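Indole-3-pyruvate decarboxylase (Azospirillum brasilense, PDB 2NXW) catalyses the thiamine diphosphate- and metal-dependent decarboxylation of indole-3-pyruvate to indole-3-acetaldehyde and carbon dioxide, a step of auxin biosynthesis. Local coordinates at residues A[229-234]-A[319-324]; A[237-242]-A[261-266]; A[242-247]-A[343-348]; A[253-258]-A[271-276]; A[294-299]-A[335-340]. All blocks are in the same frame, centred on the assembly; numbering follows the deposited sequence.

How the contacts relate
All five contacts lie in the central domain of this thiamine diphosphate enzyme and join helices, loops and one mixed sheet, in which strands 253-255, 225-229, 292-296 and 317-321 run parallel in that order. Contacts 1 and 5, with centres about 4 Å apart, sit where the last two of these strands end. Contacts 2 and 3 share Val242 and helix 239-249, and contacts 3 and 5 share helix 337-346. Contact 4 lies at the edge strand 253-255, about 20 Å from contact 3 between centres. Along the chain contacts 1 and 5 interlock, as do contacts 2 and 3, so sequence-distant pieces build one compact Rossmann-like layer, away from the cofactor sites.

Contact 1: residues A[229-234]-A[319-324]; sequences VCVEVR and HAFDRA
Glu232 reaches from the first turn of helix 231-235 to Phe321 and Asp322, and its carboxylate does most of the work. The close part is where its CD lies 3.5 Å from Phe321 CD1, the carboxylate and ring planes 30° apart. OE2 accepts a hydrogen bond from Asp322 N at 2.9 Å, met on the syn side but 28° out of the carboxylate plane. The chain is extended beyond CG, which gives glutamate just the length to span the gap. Asp322 and Arg323 are the middle residues of a type I' turn from Phe321 to Ala324, the tight two-residue turn of a beta hairpin that joins strand 317-321 to strand 324-327. Phe321 and Ala324 close it with a reciprocal pair of backbone bonds. Asp322 OD1 stands 4.1 Å from Glu232 OE2, a pairing of like charges probably made tolerable by Lys110, which forms salt bridges with both and a cation-pi contact with the ring. The contact is looser in two separate places. By the turn, a water donates a hydrogen bond to Glu232 OE1 (2.8 Å) and accepts one from Arg323 N. Away from this water, Val231 CG1 stays 4.4 Å from Phe321 CE1, near the ring plane at its edge.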
# COMPACT_ATOMS: atom_id res chain seq x y z
N VAL A 229 33.30 11.77 4.79
CA VAL A 229 32.80 13.04 4.28
C VAL A 229 31.95 12.69 3.07
O VAL A 229 32.42 12.10 2.10
CB VAL A 229 33.98 13.97 3.93
CG1 VAL A 229 33.48 15.26 3.31
CG2 VAL A 229 34.77 14.26 5.21
N CYS A 230 30.68 13.08 3.14
CA CYS A 230 29.71 12.68 2.14
C CYS A 230 28.95 13.76 1.37
O CYS A 230 29.26 14.95 1.49
CB CYS A 230 28.75 11.71 2.84
SG CYS A 230 29.63 10.60 4.05
N VAL A 231 27.93 13.34 0.62
CA VAL A 231 27.18 14.24 -0.26
C VAL A 231 26.65 15.54 0.34
O VAL A 231 26.80 16.59 -0.27
CB VAL A 231 26.03 13.48 -1.01
CG1 VAL A 231 24.88 13.19 -0.09
CG2 VAL A 231 25.58 14.28 -2.21
N GLU A 232 26.04 15.49 1.52
CA GLU A 232 25.51 16.73 2.09
C GLU A 232 26.58 17.79 2.36
O GLU A 232 26.29 18.99 2.35
CB GLU A 232 24.72 16.45 3.37
CG GLU A 232 23.41 15.71 3.15
CD GLU A 232 22.56 15.67 4.40
OE1 GLU A 232 23.14 15.66 5.50
OE2 GLU A 232 21.31 15.64 4.28
N VAL A 233 27.82 17.36 2.60
CA VAL A 233 28.90 18.31 2.85
C VAL A 233 29.10 19.15 1.59
O VAL A 233 29.29 20.36 1.66
CB VAL A 233 30.20 17.59 3.22
CG1 VAL A 233 31.36 18.60 3.31
CG2 VAL A 233 30.03 16.87 4.57
N ARG A 234 29.05 18.50 0.43
CA ARG A 234 29.20 19.23 -0.82
C ARG A 234 27.95 20.06 -1.12
O ARG A 234 28.05 21.25 -1.44
CB ARG A 234 29.45 18.27 -1.99
CG ARG A 234 29.73 19.02 -3.29
CD ARG A 234 29.55 18.15 -4.50
NE ARG A 234 30.33 16.92 -4.44
CZ ARG A 234 31.66 16.86 -4.40
NH1 ARG A 234 32.37 17.98 -4.44
NH2 ARG A 234 32.26 15.69 -4.35
N HIS A 319 25.08 8.36 11.94
CA HIS A 319 24.57 8.79 10.65
C HIS A 319 23.91 10.17 10.71
O HIS A 319 22.80 10.31 11.23
CB HIS A 319 23.58 7.72 10.15
CG HIS A 319 23.01 7.98 8.79
ND1 HIS A 319 23.73 8.53 7.75
CD2 HIS A 319 21.79 7.68 8.28
CE1 HIS A 319 22.99 8.54 6.66
NE2 HIS A 319 21.81 8.03 6.95
N ALA A 320 24.60 11.18 10.19
CA ALA A 320 24.07 12.54 10.16
C ALA A 320 23.58 12.75 8.74
O ALA A 320 24.38 12.78 7.80
CB ALA A 320 25.16 13.55 10.53
N PHE A 321 22.27 12.91 8.57
CA PHE A 321 21.69 13.04 7.23
C PHE A 321 20.23 13.50 7.33
O PHE A 321 19.57 13.22 8.32
CB PHE A 321 21.74 11.66 6.58
CG PHE A 321 21.31 11.63 5.14
CD1 PHE A 321 22.08 12.21 4.15
CD2 PHE A 321 20.14 10.97 4.78
CE1 PHE A 321 21.71 12.12 2.81
CE2 PHE A 321 19.75 10.87 3.44
CZ PHE A 321 20.54 11.45 2.46
N ASP A 322 19.74 14.18 6.30
CA ASP A 322 18.36 14.64 6.26
C ASP A 322 17.92 15.40 7.51
O ASP A 322 16.80 15.22 8.00
CB ASP A 322 17.40 13.45 6.02
CG ASP A 322 17.21 13.12 4.55
OD1 ASP A 322 17.63 13.93 3.69
OD2 ASP A 322 16.63 12.05 4.25
N ARG A 323 18.81 16.25 8.02
CA ARG A 323 18.55 17.07 9.20
C ARG A 323 18.28 16.28 10.48
O ARG A 323 17.52 16.73 11.34
CB ARG A 323 17.40 18.05 8.94
CG ARG A 323 17.71 19.07 7.83
CD ARG A 323 16.56 20.05 7.62
NE ARG A 323 16.38 20.97 8.75
CZ ARG A 323 17.09 22.08 8.95
NH1 ARG A 323 18.04 22.44 8.11
NH2 ARG A 323 16.83 22.83 10.02
N ALA A 324 18.90 15.12 10.60
CA ALA A 324 18.77 14.28 11.79
C ALA A 324 20.10 13.58 12.02
O ALA A 324 20.97 13.58 11.15
CB ALA A 324 17.65 13.25 11.61
O HOH W 1 21.61 16.63 7.63

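Contact 2: residues A[237-242]-A[261-266]; sequences GLEAKV and GLLADA
Glu239 OE2 takes the backbone N-H of Leu263 at 2.8 Å, using the lone pair that points away from its other oxygen. Its CG sits anti to the backbone N (chi1 178°) and the chain runs straight on, so a residue in the first turn of helix 239-249 reaches the loop. On the way its CG passes Leu263 CD1 at 4.1 Å, the two side chains sliding past each other in opposite directions. Leu263 CD1 also packs on Val242 CG1 (4.1 Å), one turn further along, where a branched apolar residue suits the buried side of the helix. The N-H lies within a type II turn from Gly261 to Ala264, in which Leu263 holds the third position with positive phi. A water donates to Glu239 OE2 and accepts from Asp265 N (2.8 Å), a water-mediated link to the same oxygen, which a further water also approaches. The helix itself starts afresh here: Gly237, with positive phi, ends helix 231-235 in a Schellman motif, and Leu238 is the N-cap of the next. Around this junction Leu262 and Val242 both touch Val229 of strand 225-229 and Val233 of helix 231-235, while Leu238 leans on helix 337-346.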
# COMPACT_ATOMS: atom_id res chain seq x y z
N GLY A 237 27.70 23.27 0.92
CA GLY A 237 28.87 24.14 0.93
C GLY A 237 29.62 24.17 2.25
O GLY A 237 30.08 25.22 2.69
N LEU A 238 29.78 23.00 2.86
CA LEU A 238 30.47 22.89 4.14
C LEU A 238 31.92 22.40 4.06
O LEU A 238 32.48 22.02 5.08
CB LEU A 238 29.68 21.95 5.04
CG LEU A 238 28.27 22.44 5.38
CD1 LEU A 238 27.51 21.38 6.16
CD2 LEU A 238 28.40 23.73 6.21
N GLU A 239 32.53 22.42 2.89
CA GLU A 239 33.89 21.91 2.80
C GLU A 239 34.91 22.55 3.75
O GLU A 239 35.69 21.84 4.39
CB GLU A 239 34.42 21.98 1.36
CG GLU A 239 35.85 21.49 1.23
CD GLU A 239 36.31 21.35 -0.20
OE1 GLU A 239 35.95 22.21 -1.03
OE2 GLU A 239 37.02 20.37 -0.49
N ALA A 240 34.91 23.87 3.85
CA ALA A 240 35.86 24.56 4.73
C ALA A 240 35.65 24.17 6.19
O ALA A 240 36.61 23.87 6.90
CB ALA A 240 35.73 26.08 4.56
N LYS A 241 34.40 24.18 6.64
CA LYS A 241 34.10 23.82 8.02
C LYS A 241 34.46 22.37 8.30
O LYS A 241 34.98 22.05 9.37
CB LYS A 241 32.62 24.04 8.32
CG LYS A 241 32.20 25.50 8.42
CD LYS A 241 32.57 26.08 9.77
CE LYS A 241 31.95 27.46 9.96
NZ LYS A 241 32.07 27.92 11.36
N VAL A 242 34.19 21.48 7.35
CA VAL A 242 34.50 20.08 7.56
C VAL A 242 36.00 19.81 7.51
O VAL A 242 36.48 18.91 8.20
CB VAL A 242 33.69 19.20 6.58
CG1 VAL A 242 34.14 17.74 6.64
CG2 VAL A 242 32.21 19.31 6.94
N GLY A 261 36.68 14.04 -3.82
CA GLY A 261 37.29 15.32 -4.12
C GLY A 261 37.27 16.30 -2.96
O GLY A 261 38.07 17.23 -2.91
N LEU A 262 36.35 16.10 -2.02
CA LEU A 262 36.25 16.98 -0.87
C LEU A 262 37.50 16.86 0.02
O LEU A 262 38.06 15.77 0.15
CB LEU A 262 35.00 16.64 -0.05
CG LEU A 262 33.64 16.98 -0.67
CD1 LEU A 262 32.52 16.42 0.21
CD2 LEU A 262 33.51 18.49 -0.83
N LEU A 263 37.92 17.97 0.61
CA LEU A 263 39.08 18.02 1.49
C LEU A 263 40.41 17.63 0.84
O LEU A 263 41.38 17.32 1.53
CB LEU A 263 38.86 17.14 2.74
CG LEU A 263 38.13 17.82 3.91
CD1 LEU A 263 36.72 18.22 3.52
CD2 LEU A 263 38.12 16.87 5.10
N ALA A 264 40.46 17.65 -0.49
CA ALA A 264 41.68 17.28 -1.20
C ALA A 264 42.87 18.14 -0.80
O ALA A 264 44.00 17.64 -0.72
CB ALA A 264 41.46 17.37 -2.71
N ASP A 265 42.63 19.42 -0.55
CA ASP A 265 43.71 20.34 -0.18
C ASP A 265 43.82 20.57 1.32
O ASP A 265 44.60 21.41 1.77
CB ASP A 265 43.52 21.69 -0.88
CG ASP A 265 43.47 21.57 -2.39
OD1 ASP A 265 44.21 20.73 -2.95
OD2 ASP A 265 42.69 22.31 -3.02
N ALA A 266 43.04 19.83 2.10
CA ALA A 266 43.04 19.97 3.56
C ALA A 266 44.26 19.38 4.27
O ALA A 266 44.98 18.55 3.72
CB ALA A 266 41.78 19.33 4.12
O HOH W 2 40.20 20.84 -0.19
O HOH W 3 38.91 20.30 -2.33

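Contact 3: residues A[242-247]-A[343-348]; sequences VAELAQ and ALLERL. Unlike the reference sequence in segment 343-348: Arg347 (reference Gly).
Two neighbouring helices on one face of the central-domain sheet, 239-249 and 337-346, meet here through Leu245 and Leu345, whose CA atoms are 6.0 Å apart. Leu345 CD2 does the touching from its side: it lies 3.6 Å from Leu245 CA, close to the backbone of the facing helix, at the base of its side chains. The same methyl sits 3.7 Å from Glu244 CG, so the aliphatic part of the glutamate flanks it. A bend at chi2 (63°) turns the Glu244 carboxylate aside, and its OE2 pairs with Arg248 one turn on. Leu245 fills the inner side. With CG anti to the backbone N (chi1 172°), its CD1 touches both Leu344 CB (3.8 Å) and Leu348 CD1 (3.7 Å), and its CD2 meets Leu344 CD1 at 4.1 Å. Leucine suits this place because both methyls of its fork are used, while at Leu345 a long apolar side chain can reach the facing backbone. Leu348 follows the end of its helix, yet still turns its side chain back to the interface, and its carbonyl O is bonded by Arg248. Underneath, Leu245 touches Leu296 and Leu344 touches Phe294, both on strand 292-296. Polar rim above and leucines below, seated on a common strand, is the helix layer packed on the parallel part of a Rossmann-like mixed sheet.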
# COMPACT_ATOMS: atom_id res chain seq x y z
N VAL A 242 34.19 21.48 7.35
CA VAL A 242 34.50 20.08 7.56
C VAL A 242 36.00 19.81 7.51
O VAL A 242 36.48 18.91 8.20
CB VAL A 242 33.69 19.20 6.58
CG1 VAL A 242 34.14 17.74 6.64
CG2 VAL A 242 32.21 19.31 6.94
N ALA A 243 36.75 20.60 6.74
CA ALA A 243 38.20 20.43 6.71
C ALA A 243 38.72 20.76 8.11
O ALA A 243 39.61 20.09 8.63
CB ALA A 243 38.83 21.37 5.67
N GLU A 244 38.15 21.80 8.72
CA GLU A 244 38.54 22.20 10.07
C GLU A 244 38.16 21.10 11.07
O GLU A 244 38.96 20.73 11.92
CB GLU A 244 37.86 23.52 10.44
CG GLU A 244 38.28 24.13 11.78
CD GLU A 244 39.76 24.51 11.84
OE1 GLU A 244 40.31 24.98 10.82
OE2 GLU A 244 40.37 24.34 12.91
N LEU A 245 36.94 20.58 10.95
CA LEU A 245 36.50 19.51 11.84
C LEU A 245 37.40 18.27 11.72
O LEU A 245 37.79 17.67 12.73
CB LEU A 245 35.05 19.12 11.51
CG LEU A 245 34.50 17.87 12.22
CD1 LEU A 245 34.47 18.11 13.73
CD2 LEU A 245 33.10 17.57 11.69
N ALA A 246 37.74 17.88 10.49
CA ALA A 246 38.59 16.71 10.26
C ALA A 246 39.95 16.86 10.93
O ALA A 246 40.48 15.89 11.50
CB ALA A 246 38.77 16.47 8.77
N GLN A 247 40.52 18.06 10.87
CA GLN A 247 41.81 18.27 11.49
C GLN A 247 41.69 18.17 13.02
O GLN A 247 42.50 17.50 13.66
CB GLN A 247 42.38 19.63 11.09
CG GLN A 247 43.72 19.97 11.74
CD GLN A 247 44.36 21.23 11.15
OE1 GLN A 247 43.71 22.28 11.05
NE2 GLN A 247 45.62 21.12 10.76
N ALA A 343 28.74 22.80 16.21
CA ALA A 343 28.70 22.36 17.60
C ALA A 343 29.90 21.48 17.95
O ALA A 343 30.42 21.54 19.07
CB ALA A 343 27.40 21.60 17.87
N LEU A 344 30.33 20.67 17.00
CA LEU A 344 31.49 19.82 17.23
C LEU A 344 32.76 20.67 17.28
O LEU A 344 33.64 20.42 18.10
CB LEU A 344 31.61 18.77 16.12
CG LEU A 344 30.51 17.71 16.14
CD1 LEU A 344 30.59 16.84 14.89
CD2 LEU A 344 30.65 16.85 17.39
N LEU A 345 32.84 21.69 16.43
CA LEU A 345 34.02 22.55 16.42
C LEU A 345 34.17 23.30 17.73
O LEU A 345 35.28 23.47 18.24
CB LEU A 345 33.96 23.53 15.24
CG LEU A 345 34.20 22.90 13.87
CD1 LEU A 345 33.94 23.92 12.77
CD2 LEU A 345 35.64 22.38 13.78
N GLU A 346 33.05 23.74 18.28
CA GLU A 346 33.06 24.47 19.55
C GLU A 346 33.58 23.62 20.70
O GLU A 346 34.04 24.15 21.71
CB GLU A 346 31.64 24.92 19.87
CG GLU A 346 31.17 26.12 19.07
CD GLU A 346 29.66 26.27 19.09
OE1 GLU A 346 29.04 25.98 20.14
OE2 GLU A 346 29.09 26.69 18.05
N ARG A 347 33.54 22.30 20.53
CA ARG A 347 33.97 21.37 21.56
C ARG A 347 35.34 20.72 21.33
O ARG A 347 35.75 19.84 22.10
CB ARG A 347 32.91 20.28 21.73
CG ARG A 347 31.57 20.83 22.18
CD ARG A 347 30.45 19.83 21.99
NE ARG A 347 29.22 20.26 22.66
CZ ARG A 347 28.52 21.34 22.31
NH1 ARG A 347 28.91 22.10 21.29
NH2 ARG A 347 27.44 21.68 23.01
N LEU A 348 36.03 21.15 20.29
CA LEU A 348 37.34 20.61 19.95
C LEU A 348 38.38 21.72 19.88
O LEU A 348 38.15 22.76 19.27
CB LEU A 348 37.29 19.90 18.59
CG LEU A 348 36.43 18.64 18.48
CD1 LEU A 348 36.19 18.30 17.01
CD2 LEU A 348 37.13 17.48 19.19

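Contact 4: residues A[253-258]-A[271-276]; sequences VVTTFM and LGTYIG
The ring of Phe257, whose CB packs 4.3 Å from Ile275 CG2, has Met258 CE in its plane at the edge, and Phe305 meets it with ring planes inclined at about 55°. In the facing segment, the Tyr274 ring has the N of nearby Gly276 over the centre of one face, 3.6 Å above it, while its hydroxyl bonds Glu288. Back from this end the two backbones run side by side, 30° apart in direction. Thr255 is bridged to Thr273 in the parallel manner: its N donates to Gly272 O at 3.1 Å, in the carbonyl plane, and its O accepts from Tyr274 N at 2.9 Å with the donor nearly in line with the C=O. Further back, Leu271 N gives a nearly straight bond (171°) to Val253 O. The threonine hydroxyl oxygens, Thr255 OG1 and Thr273 OG1, stand 3.0 Å apart; beta-branched residues favour such extended chain. Thr273 CG2, anti to its own backbone N, is turned toward Thr256 O. Val254 CG1 reaches Tyr274 CB at 3.9 Å. Where the backbones diverge, a water takes over, accepting from Phe257 N and donating to Tyr274 O. The segment 271-276 thus lines the outer edge of strand 253-255, an outermost strand of the sheet within this chain, whose other edge bonds to strand 225-229, while helix 281-288 packs on Val254, Leu271 and Tyr274.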
# COMPACT_ATOMS: atom_id res chain seq x y z
N VAL A 253 40.22 9.91 7.75
CA VAL A 253 39.21 10.50 6.88
C VAL A 253 39.06 9.73 5.57
O VAL A 253 40.06 9.34 4.96
CB VAL A 253 39.60 11.95 6.54
CG1 VAL A 253 38.54 12.59 5.65
CG2 VAL A 253 39.77 12.75 7.82
N VAL A 254 37.82 9.54 5.15
CA VAL A 254 37.50 8.84 3.90
C VAL A 254 36.30 9.55 3.27
O VAL A 254 35.52 10.19 3.97
CB VAL A 254 37.12 7.36 4.18
CG1 VAL A 254 36.69 6.65 2.90
CG2 VAL A 254 38.30 6.63 4.81
N THR A 255 36.16 9.48 1.95
CA THR A 255 34.99 10.10 1.34
C THR A 255 34.13 9.04 0.70
O THR A 255 34.60 7.94 0.42
CB THR A 255 35.35 11.11 0.21
OG1 THR A 255 36.18 10.46 -0.76
CG2 THR A 255 36.07 12.32 0.76
N THR A 256 32.85 9.34 0.52
CA THR A 256 31.95 8.43 -0.19
C THR A 256 32.09 8.84 -1.65
O THR A 256 32.76 9.83 -1.96
CB THR A 256 30.49 8.62 0.20
OG1 THR A 256 30.12 9.99 -0.00
CG2 THR A 256 30.27 8.20 1.65
N PHE A 257 31.46 8.10 -2.56
CA PHE A 257 31.54 8.45 -3.97
C PHE A 257 31.08 9.89 -4.24
O PHE A 257 31.72 10.63 -4.98
CB PHE A 257 30.69 7.50 -4.82
CG PHE A 257 30.64 7.87 -6.27
CD1 PHE A 257 31.75 7.67 -7.09
CD2 PHE A 257 29.52 8.49 -6.80
CE1 PHE A 257 31.72 8.08 -8.42
CE2 PHE A 257 29.49 8.91 -8.12
CZ PHE A 257 30.60 8.70 -8.94
N MET A 258 29.95 10.28 -3.64
CA MET A 258 29.43 11.63 -3.84
C MET A 258 30.24 12.68 -3.09
O MET A 258 30.01 13.88 -3.27
CB MET A 258 27.96 11.70 -3.42
CG MET A 258 27.03 10.86 -4.27
SD MET A 258 26.48 11.66 -5.80
CE MET A 258 26.16 10.21 -6.87
N LEU A 271 41.90 9.50 2.84
CA LEU A 271 42.85 8.44 2.54
C LEU A 271 42.47 7.84 1.19
O LEU A 271 43.29 7.22 0.51
CB LEU A 271 42.79 7.35 3.61
CG LEU A 271 43.23 7.76 5.02
CD1 LEU A 271 42.74 6.73 6.02
CD2 LEU A 271 44.74 7.89 5.07
N GLY A 272 41.20 8.02 0.83
CA GLY A 272 40.68 7.51 -0.42
C GLY A 272 39.17 7.60 -0.43
O GLY A 272 38.56 8.18 0.48
N THR A 273 38.57 7.04 -1.47
CA THR A 273 37.12 7.03 -1.63
C THR A 273 36.57 5.62 -1.48
O THR A 273 37.00 4.69 -2.17
CB THR A 273 36.73 7.57 -3.02
OG1 THR A 273 37.19 8.92 -3.14
CG2 THR A 273 35.22 7.52 -3.22
N TYR A 274 35.63 5.46 -0.56
CA TYR A 274 35.00 4.16 -0.35
C TYR A 274 33.89 3.98 -1.39
O TYR A 274 33.02 4.84 -1.53
CB TYR A 274 34.40 4.09 1.05
CG TYR A 274 33.58 2.84 1.29
CD1 TYR A 274 34.16 1.68 1.77
CD2 TYR A 274 32.21 2.83 1.01
CE1 TYR A 274 33.40 0.52 1.97
CE2 TYR A 274 31.45 1.69 1.21
CZ TYR A 274 32.05 0.54 1.69
OH TYR A 274 31.28 -0.58 1.90
N ILE A 275 33.91 2.87 -2.11
CA ILE A 275 32.86 2.59 -3.10
C ILE A 275 32.45 1.13 -3.06
O ILE A 275 31.89 0.62 -4.03
CB ILE A 275 33.30 2.92 -4.54
CG1 ILE A 275 34.49 2.05 -4.96
CG2 ILE A 275 33.65 4.40 -4.66
CD1 ILE A 275 34.85 2.17 -6.45
N GLY A 276 32.73 0.47 -1.95
CA GLY A 276 32.37 -0.94 -1.84
C GLY A 276 33.47 -1.87 -2.33
O GLY A 276 34.63 -1.48 -2.45
O HOH W 4 30.47 5.68 -1.47

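Contact 5: residues A[294-299]-A[335-340]; sequences FLLGAI and IPLAGL
Leu340, whose CD2 touches the ring of Phe294, gives its backbone N-H to Pro336 O at 3.0 Å, the bond that closes the first turn of helix 337-346. Pro336 stands at the N-cap position, where its lack of an N-H costs nothing to the helix. That turn presents Leu337 and Leu340 on one side, toward strand 292-296. Leu340 CD2 comes to the edge of the Phe294 ring, in its plane, 4.0 Å from CZ, with the two side chains approaching from opposite directions. Leu337 is pressed harder: its CD1 lies only 3.5 Å from Leu296 CD1, tighter than methyl groups usually sit, and the two side chains cross at a slant. Leu337 CG, anti to the backbone N at chi1 -165°, carries the fork toward the strand, so that one methyl meets Leu296 and the other, CD2, settles 4.1 Å from Gly297 CA. Glycine fits here twice over, since its positive phi lets the chain turn out of the strand and the missing side chain leaves room for the leucine methyl. Gly297 N is probably hydrogen-bonded to Ala320 O of strand 317-321, so the end of the strand is anchored beside its neighbour. Farther along, Ile299 packs on Leu129 of the second subunit. Every residue that touches across this contact is buried, and the groups that meet are hydrocarbon, so helix and sheet are held here by fit and exclusion of water, not by directional bonds.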
# COMPACT_ATOMS: atom_id res chain seq x y z
N PHE A 294 31.57 7.63 11.52
CA PHE A 294 30.81 8.87 11.48
C PHE A 294 30.50 9.23 10.02
O PHE A 294 31.37 9.72 9.30
CB PHE A 294 31.64 9.98 12.15
CG PHE A 294 30.91 11.27 12.39
CD1 PHE A 294 29.56 11.43 12.07
CD2 PHE A 294 31.59 12.35 12.97
CE1 PHE A 294 28.91 12.65 12.32
CE2 PHE A 294 30.95 13.56 13.22
CZ PHE A 294 29.60 13.71 12.90
N LEU A 295 29.26 8.96 9.61
CA LEU A 295 28.82 9.25 8.24
C LEU A 295 28.28 10.67 8.24
O LEU A 295 27.11 10.92 8.58
CB LEU A 295 27.73 8.28 7.81
CG LEU A 295 28.09 6.79 7.82
CD1 LEU A 295 26.87 5.97 7.44
CD2 LEU A 295 29.25 6.54 6.86
N LEU A 296 29.13 11.61 7.84
CA LEU A 296 28.73 13.01 7.81
C LEU A 296 28.04 13.37 6.50
O LEU A 296 28.71 13.72 5.52
CB LEU A 296 29.97 13.89 8.05
CG LEU A 296 29.74 15.38 8.36
CD1 LEU A 296 29.04 15.54 9.69
CD2 LEU A 296 31.08 16.10 8.37
N GLY A 297 26.71 13.24 6.48
CA GLY A 297 25.91 13.59 5.31
C GLY A 297 25.74 12.52 4.25
O GLY A 297 25.46 12.85 3.10
N ALA A 298 25.85 11.25 4.64
CA ALA A 298 25.79 10.15 3.69
C ALA A 298 24.44 9.57 3.30
O ALA A 298 23.54 9.44 4.12
CB ALA A 298 26.66 9.01 4.21
N ILE A 299 24.32 9.22 2.02
CA ILE A 299 23.14 8.54 1.52
C ILE A 299 23.43 7.08 1.86
O ILE A 299 24.55 6.61 1.62
CB ILE A 299 23.02 8.69 -0.01
CG1 ILE A 299 22.52 10.08 -0.36
CG2 ILE A 299 22.12 7.60 -0.58
CD1 ILE A 299 22.65 10.44 -1.82
N ILE A 335 18.29 18.53 13.42
CA ILE A 335 19.70 18.84 13.54
C ILE A 335 20.29 19.07 12.16
O ILE A 335 20.60 18.11 11.44
CB ILE A 335 20.47 17.70 14.23
CG1 ILE A 335 19.98 17.55 15.67
CG2 ILE A 335 21.98 17.98 14.18
CD1 ILE A 335 20.80 16.62 16.53
N PRO A 336 20.43 20.33 11.75
CA PRO A 336 21.00 20.63 10.43
C PRO A 336 22.47 20.24 10.46
O PRO A 336 23.13 20.39 11.48
CB PRO A 336 20.79 22.14 10.30
CG PRO A 336 20.81 22.62 11.72
CD PRO A 336 20.03 21.56 12.45
N LEU A 337 22.98 19.72 9.35
CA LEU A 337 24.37 19.30 9.29
C LEU A 337 25.34 20.44 9.63
O LEU A 337 26.30 20.23 10.36
CB LEU A 337 24.69 18.74 7.91
CG LEU A 337 26.00 17.94 7.82
CD1 LEU A 337 25.90 16.70 8.69
CD2 LEU A 337 26.29 17.55 6.38
N ALA A 338 25.08 21.63 9.11
CA ALA A 338 25.95 22.76 9.39
C ALA A 338 25.99 23.05 10.89
O ALA A 338 27.04 23.41 11.42
CB ALA A 338 25.47 24.00 8.63
N GLY A 339 24.85 22.87 11.55
CA GLY A 339 24.78 23.11 12.99
C GLY A 339 25.55 22.09 13.79
O GLY A 339 26.20 22.42 14.79
N LEU A 340 25.47 20.83 13.38
CA LEU A 340 26.19 19.76 14.06
C LEU A 340 27.69 20.01 13.94
O LEU A 340 28.44 19.86 14.90
CB LEU A 340 25.84 18.40 13.44
CG LEU A 340 26.67 17.23 13.96
CD1 LEU A 340 26.34 16.98 15.43
CD2 LEU A 340 26.37 15.99 13.12